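Local coordinates for probable threonyl-tRNA synthetase 1 (Aeropyrum pernix, PDB 3A32), which probably catalyses the two-step attachment of threonine to tRNA(Thr), but lacks a cis-editing domain and so probably cannot clear mischarged seryl-tRNA, at residues A[391-403]-A[413-425]. Residues are numbered along the deposited sequence; the frame is centred on the assembly and turned at random.
Sequences IESTAKPAVNVFI and LDVRVFDLESMKR. With SO4 (sulfate ion), chain B.
The side chain of R425 reaches across to the carboxylate of E392 and takes it side-on in a salt bridge: NE meets the syn lone pair of OE2 (NE–OE2 2.7 Å), while NH2 bonds OE1. The two planes are turned 40° from each other. A bend at chi2 (-88°) turns the guanidinium so that its edge meets the loop carbonyls, where NH2 also donates to P397 O at 2.9 Å, in the carbonyl plane, and NH1 adds weak bonds to P397 O and A398 O. N400 ND2 sits over one face of this guanidinium, 3.3 Å from R425 CZ, and F418 CD1 lies over the opposite one. R331 forms a further salt bridge with E392 OE1. With an alanine here instead of R425, P397 O would probably lose its NH2 donor and E392 its side-on partner, leaving more of its charge to R331.

Backbone bonds pair strand 399-403 with 413-419: N400 and R416 exchange two of 2.9 Å (N400 N to R416 O, R416 N to N400 O), and F402 N gives a nearly straight one to D414 O.

Beside N400, the F402 ring meets the aliphatic part of R416, with CE2 3.7 Å from R416 CD. R416 in turn holds D414 side-on, its NE 2.8 Å from OD1.

On the other sheet face V399 CG1 presses against V415 CG1 (3.5 Å) and V399 CG2 against V417 CG2; V401 joins this row. Helix 435-457 covers V399 through L449, and V401 and V415 through L442.

These antiparallel strands are inner neighbours in the mixed sheet of a class II synthetase's anticodon-binding domain, between edge strand 424-431 and strand 341-347, which runs parallel to 399-403.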
loop_
_atom_site.group_PDB
_atom_site.type_symbol
_atom_site.label_atom_id
_atom_site.label_comp_id
_atom_site.label_asym_id
_atom_site.label_seq_id
_atom_site.Cartn_x
_atom_site.Cartn_y
_atom_site.Cartn_z
ATOM N N ILE A 391 9.216 -11.919 -26.918
ATOM C CA ILE A 391 8.161 -11.559 -25.994
ATOM C C ILE A 391 7.935 -12.721 -24.988
ATOM O O ILE A 391 7.887 -12.497 -23.791
ATOM C CB ILE A 391 6.887 -11.153 -26.780
ATOM C CG1 ILE A 391 7.057 -9.773 -27.400
ATOM C CG2 ILE A 391 5.647 -11.210 -25.909
ATOM C CD1 ILE A 391 6.101 -9.489 -28.547
ATOM N N GLU A 392 7.815 -13.958 -25.481
ATOM C CA GLU A 392 7.617 -15.115 -24.594
ATOM C C GLU A 392 8.793 -15.446 -23.691
ATOM O O GLU A 392 8.611 -16.016 -22.585
ATOM C CB GLU A 392 7.265 -16.356 -25.406
ATOM C CG GLU A 392 6.005 -16.196 -26.211
ATOM C CD GLU A 392 4.731 -15.980 -25.330
ATOM O OE1 GLU A 392 4.795 -15.706 -24.123
ATOM O OE2 GLU A 392 3.635 -16.092 -25.880
ATOM N N SER A 393 10.007 -15.140 -24.134
ATOM C CA SER A 393 11.141 -15.605 -23.358
ATOM C C SER A 393 11.551 -14.557 -22.314
ATOM O O SER A 393 12.344 -14.831 -21.427
ATOM C CB SER A 393 12.283 -16.062 -24.290
ATOM O OG SER A 393 12.807 -14.945 -24.924
ATOM N N THR A 394 10.930 -13.383 -22.392
ATOM C CA THR A 394 11.314 -12.195 -21.634
ATOM C C THR A 394 10.152 -11.572 -20.864
ATOM O O THR A 394 10.088 -11.731 -19.658
ATOM C CB THR A 394 12.009 -11.186 -22.559
ATOM O OG1 THR A 394 13.326 -11.712 -22.829
ATOM C CG2 THR A 394 12.194 -9.855 -21.889
ATOM N N ALA A 395 9.225 -10.934 -21.566
ATOM C CA ALA A 395 8.166 -10.157 -20.968
ATOM C C ALA A 395 6.955 -10.983 -20.488
ATOM O O ALA A 395 6.281 -10.577 -19.509
ATOM C CB ALA A 395 7.719 -9.098 -21.919
ATOM N N LYS A 396 6.690 -12.124 -21.162
ATOM C CA LYS A 396 5.625 -13.054 -20.762
ATOM C C LYS A 396 4.309 -12.344 -20.394
ATOM O O LYS A 396 3.846 -12.456 -19.230
ATOM C CB LYS A 396 6.087 -13.942 -19.608
ATOM C CG LYS A 396 7.170 -14.923 -19.985
ATOM C CD LYS A 396 7.738 -15.669 -18.797
ATOM C CE LYS A 396 8.685 -16.743 -19.302
ATOM N NZ LYS A 396 9.953 -16.203 -19.882
ATOM N N PRO A 397 3.710 -11.588 -21.369
ATOM C CA PRO A 397 2.502 -10.818 -21.064
ATOM C C PRO A 397 1.394 -11.770 -20.684
ATOM O O PRO A 397 1.372 -12.886 -21.177
ATOM C CB PRO A 397 2.180 -10.123 -22.403
ATOM C CG PRO A 397 3.516 -10.094 -23.148
ATOM C CD PRO A 397 4.095 -11.449 -22.787
ATOM N N ALA A 398 0.486 -11.370 -19.807
ATOM C CA ALA A 398 -0.633 -12.249 -19.440
ATOM C C ALA A 398 -1.462 -12.631 -20.680
ATOM O O ALA A 398 -1.765 -13.796 -20.881
ATOM C CB ALA A 398 -1.534 -11.598 -18.331
ATOM N N VAL A 399 -1.790 -11.660 -21.533
ATOM C CA VAL A 399 -2.633 -11.903 -22.723
ATOM C C VAL A 399 -1.949 -11.273 -23.933
ATOM O O VAL A 399 -1.578 -10.121 -23.838
ATOM C CB VAL A 399 -4.072 -11.293 -22.524
ATOM C CG1 VAL A 399 -4.991 -11.553 -23.747
ATOM C CG2 VAL A 399 -4.784 -11.861 -21.220
ATOM N N ASN A 400 -1.749 -12.019 -25.033
ATOM C CA ASN A 400 -1.298 -11.463 -26.337
ATOM C C ASN A 400 -2.471 -11.217 -27.269
ATOM O O ASN A 400 -3.285 -12.115 -27.450
ATOM C CB ASN A 400 -0.227 -12.339 -27.077
ATOM C CG ASN A 400 1.058 -12.520 -26.267
ATOM O OD1 ASN A 400 1.394 -11.695 -25.389
ATOM N ND2 ASN A 400 1.781 -13.634 -26.537
ATOM N N VAL A 401 -2.564 -10.011 -27.829
ATOM C CA VAL A 401 -3.641 -9.671 -28.797
ATOM C C VAL A 401 -2.966 -9.404 -30.133
ATOM O O VAL A 401 -2.166 -8.488 -30.250
ATOM C CB VAL A 401 -4.520 -8.452 -28.334
ATOM C CG1 VAL A 401 -5.627 -8.118 -29.360
ATOM C CG2 VAL A 401 -5.138 -8.724 -26.925
ATOM N N PHE A 402 -3.207 -10.270 -31.098
ATOM C CA PHE A 402 -2.552 -10.163 -32.402
ATOM C C PHE A 402 -3.457 -9.457 -33.364
ATOM O O PHE A 402 -4.602 -9.883 -33.576
ATOM C CB PHE A 402 -2.162 -11.537 -32.966
ATOM C CG PHE A 402 -1.004 -12.186 -32.218
ATOM C CD1 PHE A 402 0.313 -11.819 -32.488
ATOM C CD2 PHE A 402 -1.247 -13.146 -31.232
ATOM C CE1 PHE A 402 1.376 -12.402 -31.799
ATOM C CE2 PHE A 402 -0.192 -13.732 -30.533
ATOM C CZ PHE A 402 1.128 -13.379 -30.817
ATOM N N ILE A 403 -2.977 -8.341 -33.900
ATOM C CA ILE A 403 -3.767 -7.621 -34.871
ATOM C C ILE A 403 -3.061 -7.533 -36.206
ATOM O O ILE A 403 -2.161 -6.745 -36.367
ATOM C CB ILE A 403 -4.188 -6.239 -34.429
ATOM C CG1 ILE A 403 -4.899 -6.325 -33.063
ATOM C CG2 ILE A 403 -5.150 -5.628 -35.559
ATOM C CD1 ILE A 403 -4.893 -5.099 -32.305
ATOM N N LEU A 413 -10.542 -10.853 -33.370
ATOM C CA LEU A 413 -9.183 -10.727 -32.828
ATOM C C LEU A 413 -8.623 -12.106 -32.523
ATOM O O LEU A 413 -9.377 -12.992 -32.204
ATOM C CB LEU A 413 -9.185 -9.891 -31.557
ATOM C CG LEU A 413 -9.662 -8.437 -31.697
ATOM C CD1 LEU A 413 -9.888 -7.862 -30.314
ATOM C CD2 LEU A 413 -8.678 -7.567 -32.535
ATOM N N ASP A 414 -7.322 -12.270 -32.630
ATOM C CA ASP A 414 -6.621 -13.494 -32.226
ATOM C C ASP A 414 -5.981 -13.222 -30.850
ATOM O O ASP A 414 -4.981 -12.482 -30.740
ATOM C CB ASP A 414 -5.571 -13.862 -33.274
ATOM C CG ASP A 414 -4.659 -14.984 -32.851
ATOM O OD1 ASP A 414 -4.718 -15.463 -31.719
ATOM O OD2 ASP A 414 -3.837 -15.414 -33.689
ATOM N N VAL A 415 -6.586 -13.807 -29.811
ATOM C CA VAL A 415 -6.292 -13.448 -28.441
ATOM C C VAL A 415 -5.841 -14.696 -27.698
ATOM O O VAL A 415 -6.568 -15.688 -27.656
ATOM C CB VAL A 415 -7.528 -12.828 -27.738
ATOM C CG1 VAL A 415 -7.270 -12.549 -26.265
ATOM C CG2 VAL A 415 -7.943 -11.572 -28.414
ATOM N N ARG A 416 -4.648 -14.625 -27.113
ATOM C CA ARG A 416 -3.966 -15.760 -26.523
ATOM C C ARG A 416 -3.658 -15.499 -25.055
ATOM O O ARG A 416 -2.738 -14.765 -24.684
ATOM C CB ARG A 416 -2.692 -16.092 -27.318
ATOM C CG ARG A 416 -2.979 -15.998 -28.810
ATOM C CD ARG A 416 -2.057 -16.821 -29.597
ATOM N NE ARG A 416 -2.431 -16.843 -31.002
ATOM C CZ ARG A 416 -1.715 -17.452 -31.937
ATOM N NH1 ARG A 416 -0.585 -18.090 -31.614
ATOM N NH2 ARG A 416 -2.149 -17.454 -33.186
ATOM N N VAL A 417 -4.470 -16.126 -24.230
ATOM C CA VAL A 417 -4.364 -16.090 -22.783
ATOM C C VAL A 417 -3.390 -17.207 -22.372
ATOM O O VAL A 417 -3.309 -18.250 -23.005
ATOM C CB VAL A 417 -5.808 -16.262 -22.196
ATOM C CG1 VAL A 417 -5.785 -16.353 -20.666
ATOM C CG2 VAL A 417 -6.737 -15.090 -22.641
ATOM N N PHE A 418 -2.579 -16.990 -21.370
ATOM C CA PHE A 418 -1.641 -18.019 -20.986
ATOM C C PHE A 418 -2.305 -18.818 -19.889
ATOM O O PHE A 418 -2.745 -18.261 -18.874
ATOM C CB PHE A 418 -0.305 -17.447 -20.493
ATOM C CG PHE A 418 0.677 -18.509 -20.221
ATOM C CD1 PHE A 418 1.491 -19.033 -21.283
ATOM C CD2 PHE A 418 0.725 -19.109 -18.939
ATOM C CE1 PHE A 418 2.378 -20.118 -21.058
ATOM C CE2 PHE A 418 1.597 -20.206 -18.694
ATOM C CZ PHE A 418 2.446 -20.702 -19.744
ATOM N N ASP A 419 -2.370 -20.117 -20.081
ATOM C CA ASP A 419 -3.061 -21.023 -19.172
ATOM C C ASP A 419 -2.091 -21.572 -18.140
ATOM O O ASP A 419 -1.197 -22.334 -18.478
ATOM C CB ASP A 419 -3.607 -22.200 -19.965
ATOM C CG ASP A 419 -4.737 -22.878 -19.251
ATOM O OD1 ASP A 419 -5.759 -22.166 -19.033
ATOM O OD2 ASP A 419 -4.608 -24.082 -18.891
ATOM N N LEU A 420 -2.265 -21.175 -16.887
ATOM C CA LEU A 420 -1.246 -21.483 -15.860
ATOM C C LEU A 420 -1.154 -22.962 -15.527
ATOM O O LEU A 420 -0.074 -23.439 -15.248
ATOM C CB LEU A 420 -1.429 -20.650 -14.596
ATOM C CG LEU A 420 -1.344 -19.128 -14.759
ATOM C CD1 LEU A 420 -1.740 -18.480 -13.430
ATOM C CD2 LEU A 420 0.070 -18.667 -15.267
ATOM N N GLU A 421 -2.279 -23.676 -15.547
ATOM C CA GLU A 421 -2.280 -25.147 -15.302
ATOM C C GLU A 421 -1.516 -25.907 -16.382
ATOM O O GLU A 421 -0.492 -26.538 -16.089
ATOM C CB GLU A 421 -3.700 -25.737 -15.107
ATOM C CG GLU A 421 -4.632 -24.976 -14.123
ATOM C CD GLU A 421 -3.983 -24.640 -12.732
ATOM O OE1 GLU A 421 -3.433 -25.577 -12.054
ATOM O OE2 GLU A 421 -4.068 -23.431 -12.329
ATOM N N SER A 422 -1.973 -25.815 -17.629
ATOM C CA SER A 422 -1.284 -26.478 -18.743
ATOM C C SER A 422 0.057 -25.817 -19.116
ATOM O O SER A 422 0.905 -26.446 -19.790
ATOM C CB SER A 422 -2.214 -26.568 -19.968
ATOM O OG SER A 422 -2.485 -25.277 -20.526
ATOM N N MET A 423 0.279 -24.567 -18.652
ATOM C CA MET A 423 1.500 -23.813 -18.998
ATOM C C MET A 423 1.632 -23.654 -20.510
ATOM O O MET A 423 2.703 -23.821 -21.052
ATOM C CB MET A 423 2.777 -24.478 -18.437
ATOM C CG MET A 423 2.896 -24.442 -16.888
ATOM S SD MET A 423 3.170 -22.801 -16.213
ATOM C CE MET A 423 4.769 -22.402 -16.957
ATOM N N LYS A 424 0.523 -23.313 -21.169
ATOM C CA LYS A 424 0.454 -23.063 -22.596
ATOM C C LYS A 424 -0.438 -21.859 -22.831
ATOM O O LYS A 424 -1.386 -21.616 -22.064
ATOM C CB LYS A 424 -0.145 -24.286 -23.341
ATOM C CG LYS A 424 0.712 -25.593 -23.217
ATOM C CD LYS A 424 0.356 -26.626 -24.310
ATOM C CE LYS A 424 0.767 -28.118 -24.050
ATOM N NZ LYS A 424 1.025 -28.884 -25.399
ATOM N N ARG A 425 -0.139 -21.130 -23.906
ATOM C CA ARG A 425 -1.079 -20.190 -24.529
ATOM C C ARG A 425 -2.357 -20.866 -25.027
ATOM O O ARG A 425 -2.334 -21.973 -25.601
ATOM C CB ARG A 425 -0.418 -19.487 -25.728
ATOM C CG ARG A 425 0.720 -18.560 -25.344
ATOM C CD ARG A 425 0.209 -17.176 -25.024
ATOM N NE ARG A 425 1.303 -16.304 -24.563
ATOM C CZ ARG A 425 1.131 -15.289 -23.728
ATOM N NH1 ARG A 425 -0.084 -15.010 -23.246
ATOM N NH2 ARG A 425 2.167 -14.578 -23.367
HETATM S S SO4 B . 11.574 -19.382 -20.705
HETATM O O1 SO4 B . 10.527 -19.321 -21.740
HETATM O O2 SO4 B . 11.297 -20.055 -19.434
HETATM O O3 SO4 B . 12.593 -20.183 -21.350
HETATM O O4 SO4 B . 12.000 -18.013 -20.414
#